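Local atomic coordinates of oxidoreductase (Thermotoga maritima, PDB entry 1ZH8), a protein that probably catalyses NADP-dependent oxidation or reduction of a still unidentified substrate, as a member of the GFO/IDH/MocA oxidoreductase family. Residues A[195-203]-A[246-254]. Residues are numbered along the deposited sequence; the frame is centred on the assembly and turned at random.
Sequences FLSDGGVHH and GNYTISYSL. With NAP (NADP nicotinamide-adenine-dinucleotide phosphate), chain D.
Tyr248 OH is held by two partners where strand 246-251 faces helix 195-203: His203 ND1, 2.7 Å away at an angle of 152°, and a water. Either His203 or the tyrosine could donate in the direct bond, which meets the imidazole at its edge, near the ring plane. Tyr248 sets its CG anti to the backbone N (chi1 161°), and the phenol reaches from the strand to the histidine, the two side chains crossing at about a right angle. The water donates to Leu196 O at 2.8 Å and also hydrogen-bonds Tyr248 OH and, at 2.6 Å, Tyr252 OH, which it meets in the plane of that ring. Two phenols from one chain segment are thereby tied to a helix carbonyl.

Apolar contacts flank this polar centre. Phe195 CB sits over the middle of the Tyr252 ring, a CH-pi contact with 3.9 Å to the centroid, while Leu196 CD2 approaches CE1 of the same ring at 3.8 Å. Gly199 CA lies at the ring's edge, too close to Tyr252 OH to leave room for a side chain. Ile250 places CD1 3.4 Å from His203 CE1, and Trp168 meets that imidazole edge-to-face. Replacing Tyr252 by an alanine would probably leave the water without one of its three mates and open a gap beneath Phe195 CB and Leu196 CD2.

The same helix sends Asp198 and His202 into the NADP pocket. One water and the His203-Tyr248 bond thus give both phenol hydroxyls polar partners, linking the strand and the loop after it to a cofactor-lining helix.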
ATOM      1  N   PHE A 195      -2.370   8.803 -17.964  1.00 35.20           N
ATOM      2  CA  PHE A 195      -2.233   9.723 -16.842  1.00 35.69           C
ATOM      3  C   PHE A 195      -1.253   9.216 -15.816  1.00 35.94           C
ATOM      4  O   PHE A 195      -0.750  10.002 -15.021  1.00 36.48           O
ATOM      5  CB  PHE A 195      -3.575   9.997 -16.169  1.00 34.74           C
ATOM      6  CG  PHE A 195      -4.345  11.084 -16.825  1.00 37.09           C
ATOM      7  CD1 PHE A 195      -4.065  12.422 -16.540  1.00 35.89           C
ATOM      8  CD2 PHE A 195      -5.341  10.783 -17.749  1.00 39.62           C
ATOM      9  CE1 PHE A 195      -4.778  13.445 -17.161  1.00 37.22           C
ATOM     10  CE2 PHE A 195      -6.066  11.810 -18.389  1.00 42.60           C
ATOM     11  CZ  PHE A 195      -5.781  13.142 -18.093  1.00 36.30           C
ATOM     12  N   LEU A 196      -0.992   7.911 -15.820  1.00 34.68           N
ATOM     13  CA  LEU A 196      -0.026   7.364 -14.894  1.00 35.47           C
ATOM     14  C   LEU A 196       1.375   7.947 -15.094  1.00 36.62           C
ATOM     15  O   LEU A 196       2.066   8.239 -14.100  1.00 38.21           O
ATOM     16  CB  LEU A 196      -0.020   5.838 -14.910  1.00 35.96           C
ATOM     17  CG  LEU A 196      -1.373   5.168 -14.601  1.00 35.67           C
ATOM     18  CD1 LEU A 196      -1.202   3.640 -14.602  1.00 33.22           C
ATOM     19  CD2 LEU A 196      -1.977   5.677 -13.283  1.00 29.51           C
ATOM     20  N   SER A 197       1.795   8.153 -16.341  1.00 34.93           N
ATOM     21  CA  SER A 197       3.078   8.820 -16.578  1.00 37.00           C
ATOM     22  C   SER A 197       2.967  10.331 -16.432  1.00 38.26           C
ATOM     23  O   SER A 197       3.854  10.977 -15.886  1.00 40.71           O
ATOM     24  CB  SER A 197       3.571   8.542 -17.993  0.50 37.37           C
ATOM     25  OG  SER A 197       4.211   7.299 -18.069  0.50 39.14           O
ATOM     26  N   ASP A 198       1.873  10.881 -16.938  1.00 38.27           N
ATOM     27  CA  ASP A 198       1.662  12.312 -16.959  1.00 41.04           C
ATOM     28  C   ASP A 198       1.834  12.911 -15.551  1.00 41.79           C
ATOM     29  O   ASP A 198       2.657  13.810 -15.364  1.00 42.33           O
ATOM     30  CB  ASP A 198       0.291  12.620 -17.593  1.00 42.26           C
ATOM     31  CG  ASP A 198      -0.054  14.095 -17.590  1.00 46.90           C
ATOM     32  OD1 ASP A 198       0.855  14.945 -17.479  1.00 52.26           O
ATOM     33  OD2 ASP A 198      -1.259  14.402 -17.696  1.00 52.26           O
ATOM     34  N   GLY A 199       1.102  12.383 -14.573  1.00 38.78           N
ATOM     35  CA  GLY A 199       1.234  12.827 -13.200  1.00 38.50           C
ATOM     36  C   GLY A 199       2.212  11.999 -12.391  1.00 39.53           C
ATOM     37  O   GLY A 199       2.715  12.460 -11.377  1.00 42.10           O
ATOM     38  N   GLY A 200       2.489  10.772 -12.826  1.00 38.93           N
ATOM     39  CA  GLY A 200       3.355   9.864 -12.054  1.00 36.06           C
ATOM     40  C   GLY A 200       4.813  10.290 -11.935  1.00 37.42           C
ATOM     41  O   GLY A 200       5.425  10.145 -10.850  1.00 38.29           O
ATOM     42  N   VAL A 201       5.385  10.828 -13.022  1.00 34.17           N
ATOM     43  CA  VAL A 201       6.754  11.342 -12.953  1.00 34.44           C
ATOM     44  C   VAL A 201       6.962  12.350 -11.776  1.00 34.49           C
ATOM     45  O   VAL A 201       7.972  12.300 -11.086  1.00 33.80           O
ATOM     46  CB  VAL A 201       7.284  11.826 -14.331  1.00 36.09           C
ATOM     47  CG1 VAL A 201       7.327  10.644 -15.296  1.00 32.72           C
ATOM     48  CG2 VAL A 201       6.433  12.978 -14.912  1.00 32.70           C
ATOM     49  N   HIS A 202       5.978  13.209 -11.511  1.00 35.46           N
ATOM     50  CA  HIS A 202       6.033  14.088 -10.327  1.00 36.73           C
ATOM     51  C   HIS A 202       6.237  13.308  -9.035  1.00 36.92           C
ATOM     52  O   HIS A 202       7.145  13.607  -8.241  1.00 38.52           O
ATOM     53  CB  HIS A 202       4.746  14.903 -10.178  1.00 36.04           C
ATOM     54  CG  HIS A 202       4.545  15.900 -11.262  1.00 38.76           C
ATOM     55  ND1 HIS A 202       5.468  16.885 -11.546  1.00 42.82           N
ATOM     56  CD2 HIS A 202       3.527  16.070 -12.136  1.00 38.73           C
ATOM     57  CE1 HIS A 202       5.024  17.620 -12.550  1.00 45.44           C
ATOM     58  NE2 HIS A 202       3.849  17.146 -12.927  1.00 43.86           N
ATOM     59  N   HIS A 203       5.387  12.308  -8.827  1.00 34.32           N
ATOM     60  CA  HIS A 203       5.463  11.501  -7.624  1.00 32.68           C
ATOM     61  C   HIS A 203       6.791  10.713  -7.505  1.00 34.17           C
ATOM     62  O   HIS A 203       7.387  10.653  -6.419  1.00 37.10           O
ATOM     63  CB  HIS A 203       4.208  10.633  -7.514  1.00 31.74           C
ATOM     64  CG  HIS A 203       2.944  11.370  -7.875  1.00 38.23           C
ATOM     65  ND1 HIS A 203       1.977  10.838  -8.704  1.00 39.01           N
ATOM     66  CD2 HIS A 203       2.526  12.628  -7.579  1.00 36.14           C
ATOM     67  CE1 HIS A 203       1.006  11.720  -8.877  1.00 38.90           C
ATOM     68  NE2 HIS A 203       1.312  12.815  -8.202  1.00 37.74           N
ATOM     69  N   GLY A 246       8.153   1.030   0.121  1.00 31.72           N
ATOM     70  CA  GLY A 246       7.199   2.031  -0.310  1.00 30.55           C
ATOM     71  C   GLY A 246       5.892   1.435  -0.779  1.00 32.66           C
ATOM     72  O   GLY A 246       5.865   0.319  -1.311  1.00 35.41           O
ATOM     73  N   ASN A 247       4.807   2.177  -0.560  1.00 32.38           N
ATOM     74  CA  ASN A 247       3.509   1.931  -1.201  1.00 33.92           C
ATOM     75  C   ASN A 247       3.079   3.207  -1.899  1.00 33.56           C
ATOM     76  O   ASN A 247       3.022   4.273  -1.295  1.00 36.82           O
ATOM     77  CB  ASN A 247       2.409   1.558  -0.190  1.00 33.88           C
ATOM     78  CG  ASN A 247       2.553   0.151   0.381  1.00 43.22           C
ATOM     79  OD1 ASN A 247       3.569  -0.533   0.180  1.00 49.48           O
ATOM     80  ND2 ASN A 247       1.522  -0.293   1.107  1.00 41.67           N
ATOM     81  N   TYR A 248       2.744   3.112  -3.165  1.00 32.89           N
ATOM     82  CA  TYR A 248       2.286   4.281  -3.881  1.00 32.66           C
ATOM     83  C   TYR A 248       1.044   3.847  -4.627  1.00 33.01           C
ATOM     84  O   TYR A 248       1.126   2.923  -5.459  1.00 32.84           O
ATOM     85  CB  TYR A 248       3.378   4.785  -4.832  1.00 31.62           C
ATOM     86  CG  TYR A 248       2.909   5.704  -5.947  1.00 33.82           C
ATOM     87  CD1 TYR A 248       2.431   6.990  -5.678  1.00 27.77           C
ATOM     88  CD2 TYR A 248       2.985   5.296  -7.277  1.00 35.69           C
ATOM     89  CE1 TYR A 248       2.020   7.816  -6.698  1.00 29.89           C
ATOM     90  CE2 TYR A 248       2.591   6.133  -8.322  1.00 28.27           C
ATOM     91  CZ  TYR A 248       2.104   7.387  -8.025  1.00 32.32           C
ATOM     92  OH  TYR A 248       1.715   8.217  -9.054  1.00 32.89           O
ATOM     93  N   THR A 249      -0.091   4.480  -4.290  1.00 29.94           N
ATOM     94  CA  THR A 249      -1.402   4.190  -4.898  1.00 30.00           C
ATOM     95  C   THR A 249      -2.054   5.497  -5.366  1.00 31.96           C
ATOM     96  O   THR A 249      -2.074   6.489  -4.628  1.00 30.70           O
ATOM     97  CB  THR A 249      -2.344   3.504  -3.897  1.00 28.93           C
ATOM     98  OG1 THR A 249      -1.806   2.241  -3.544  1.00 37.16           O
ATOM     99  CG2 THR A 249      -3.704   3.283  -4.475  1.00 24.99           C
ATOM    100  N   ILE A 250      -2.574   5.509  -6.590  1.00 31.43           N
ATOM    101  CA  ILE A 250      -3.234   6.702  -7.099  1.00 29.90           C
ATOM    102  C   ILE A 250      -4.390   6.351  -8.008  1.00 29.83           C
ATOM    103  O   ILE A 250      -4.311   5.396  -8.782  1.00 32.71           O
ATOM    104  CB  ILE A 250      -2.250   7.643  -7.819  1.00 30.66           C
ATOM    105  CG1 ILE A 250      -2.934   8.958  -8.259  1.00 26.28           C
ATOM    106  CG2 ILE A 250      -1.592   6.934  -9.004  1.00 29.86           C
ATOM    107  CD1 ILE A 250      -1.934  10.070  -8.632  1.00 28.20           C
ATOM    108  N   SER A 251      -5.467   7.124  -7.894  1.00 28.79           N
ATOM    109  CA  SER A 251      -6.574   7.089  -8.842  1.00 26.54           C
ATOM    110  C   SER A 251      -6.726   8.481  -9.385  1.00 26.28           C
ATOM    111  O   SER A 251      -6.895   9.422  -8.636  1.00 25.53           O
ATOM    112  CB  SER A 251      -7.870   6.691  -8.161  1.00 24.61           C
ATOM    113  OG  SER A 251      -8.947   6.761  -9.083  1.00 31.46           O
ATOM    114  N   TYR A 252      -6.649   8.633 -10.692  1.00 27.89           N
ATOM    115  CA  TYR A 252      -6.881   9.947 -11.248  1.00 27.61           C
ATOM    116  C   TYR A 252      -8.368  10.301 -11.290  1.00 29.59           C
ATOM    117  O   TYR A 252      -8.705  11.480 -11.396  1.00 32.48           O
ATOM    118  CB  TYR A 252      -6.224  10.064 -12.598  1.00 24.83           C
ATOM    119  CG  TYR A 252      -4.738  10.209 -12.463  1.00 23.85           C
ATOM    120  CD1 TYR A 252      -3.927   9.091 -12.301  1.00 25.65           C
ATOM    121  CD2 TYR A 252      -4.134  11.466 -12.504  1.00 24.55           C
ATOM    122  CE1 TYR A 252      -2.539   9.218 -12.171  1.00 28.35           C
ATOM    123  CE2 TYR A 252      -2.767  11.611 -12.368  1.00 26.33           C
ATOM    124  CZ  TYR A 252      -1.972  10.483 -12.202  1.00 31.72           C
ATOM    125  OH  TYR A 252      -0.610  10.613 -12.080  1.00 29.89           O
ATOM    126  N   SER A 253      -9.254   9.312 -11.156  1.00 28.91           N
ATOM    127  CA  SER A 253     -10.689   9.563 -11.364  1.00 29.42           C
ATOM    128  C   SER A 253     -11.535   9.557 -10.084  1.00 31.10           C
ATOM    129  O   SER A 253     -12.556  10.220 -10.026  1.00 31.10           O
ATOM    130  CB  SER A 253     -11.242   8.582 -12.404  0.50 29.03           C
ATOM    131  OG  SER A 253     -12.470   8.011 -12.004  0.50 31.00           O
ATOM    132  N   LEU A 254     -11.092   8.846  -9.052  1.00 33.47           N
ATOM    133  CA  LEU A 254     -11.847   8.766  -7.800  1.00 34.18           C
ATOM    134  C   LEU A 254     -11.384   9.755  -6.723  1.00 36.37           C
ATOM    135  O   LEU A 254     -10.237  10.203  -6.738  1.00 36.10           O
ATOM    136  CB  LEU A 254     -11.824   7.330  -7.270  1.00 34.16           C
ATOM    137  CG  LEU A 254     -12.393   6.282  -8.236  1.00 35.68           C
ATOM    138  CD1 LEU A 254     -12.032   4.889  -7.773  1.00 37.90           C
ATOM    139  CD2 LEU A 254     -13.905   6.428  -8.406  1.00 31.38           C
TER
HETATM  140  PA  NAP D 400      -1.976  21.541 -23.964  1.00 28.47           P
HETATM  141  O1A NAP D 400      -2.899  22.532 -23.353  1.00 32.37           O
HETATM  142  O2A NAP D 400      -2.625  20.662 -24.950  1.00 26.84           O
HETATM  143  O5B NAP D 400      -0.716  22.332 -24.562  1.00 30.12           O
HETATM  144  C5B NAP D 400      -0.035  21.837 -25.692  1.00 31.72           C
HETATM  145  C4B NAP D 400       0.209  23.000 -26.635  1.00 31.67           C
HETATM  146  O4B NAP D 400       1.085  22.607 -27.682  1.00 31.92           O
HETATM  147  C3B NAP D 400      -1.078  23.472 -27.303  1.00 29.91           C
HETATM  148  O3B NAP D 400      -0.945  24.858 -27.418  1.00 30.83           O
HETATM  149  C2B NAP D 400      -0.975  22.799 -28.662  1.00 33.34           C
HETATM  150  O2B NAP D 400      -1.746  23.186 -29.794  1.00 39.31           O
HETATM  151  C1B NAP D 400       0.506  22.971 -28.926  1.00 30.87           C
HETATM  152  N9A NAP D 400       0.954  22.087 -29.998  1.00 30.92           N
HETATM  153  C8A NAP D 400       0.477  20.837 -30.326  1.00 28.15           C
HETATM  154  N7A NAP D 400       1.195  20.375 -31.374  1.00 29.54           N
HETATM  155  C5A NAP D 400       2.113  21.318 -31.716  1.00 33.50           C
HETATM  156  C6A NAP D 400       3.090  21.381 -32.701  1.00 31.39           C
HETATM  157  N6A NAP D 400       3.249  20.387 -33.559  1.00 35.32           N
HETATM  158  N1A NAP D 400       3.902  22.480 -32.794  1.00 33.09           N
HETATM  159  C2A NAP D 400       3.732  23.528 -31.922  1.00 36.41           C
HETATM  160  N3A NAP D 400       2.763  23.478 -30.952  1.00 28.65           N
HETATM  161  C4A NAP D 400       1.972  22.391 -30.852  1.00 32.47           C
HETATM  162  O3  NAP D 400      -1.372  20.621 -22.806  1.00 25.47           O
HETATM  163  PN  NAP D 400      -0.581  21.183 -21.524  1.00 27.99           P
HETATM  164  O1N NAP D 400      -0.190  22.626 -21.619  1.00 25.81           O
HETATM  165  O2N NAP D 400      -1.392  20.642 -20.442  1.00 28.02           O
HETATM  166  O5D NAP D 400       0.802  20.356 -21.520  1.00 30.35           O
HETATM  167  C5D NAP D 400       1.934  20.694 -22.302  1.00 26.73           C
HETATM  168  C4D NAP D 400       3.186  20.158 -21.611  1.00 27.06           C
HETATM  169  O4D NAP D 400       3.245  20.691 -20.294  1.00 34.85           O
HETATM  170  C3D NAP D 400       3.129  18.634 -21.466  1.00 26.91           C
HETATM  171  O3D NAP D 400       4.389  18.059 -21.720  1.00 31.49           O
HETATM  172  C2D NAP D 400       2.752  18.394 -20.024  1.00 28.93           C
HETATM  173  O2D NAP D 400       3.278  17.186 -19.516  1.00 30.92           O
HETATM  174  C1D NAP D 400       3.327  19.630 -19.349  1.00 31.93           C
HETATM  175  N1N NAP D 400       2.594  19.942 -18.124  1.00 29.96           N
HETATM  176  C2N NAP D 400       3.292  19.983 -16.951  1.00 29.38           C
HETATM  177  C3N NAP D 400       2.643  20.266 -15.745  1.00 33.96           C
HETATM  178  C7N NAP D 400       3.440  20.532 -14.492  1.00 35.45           C
HETATM  179  O7N NAP D 400       2.702  20.775 -13.318  1.00 31.58           O
HETATM  180  N7N NAP D 400       4.787  20.544 -14.497  1.00 28.13           N
HETATM  181  C4N NAP D 400       1.264  20.516 -15.755  1.00 31.76           C
HETATM  182  C5N NAP D 400       0.558  20.487 -16.964  1.00 35.40           C
HETATM  183  C6N NAP D 400       1.238  20.195 -18.151  1.00 36.13           C
HETATM  184  P2B NAP D 400      -2.585  24.515 -30.142  1.00 37.42           P
HETATM  185  O1X NAP D 400      -1.700  25.590 -30.735  1.00 37.87           O
HETATM  186  O2X NAP D 400      -3.250  25.082 -28.908  1.00 37.32           O
HETATM  187  O3X NAP D 400      -3.609  24.046 -31.153  1.00 38.21           O
HETATM  188  O   HOH W   1       0.516   8.284 -11.728  1.00 26.23           O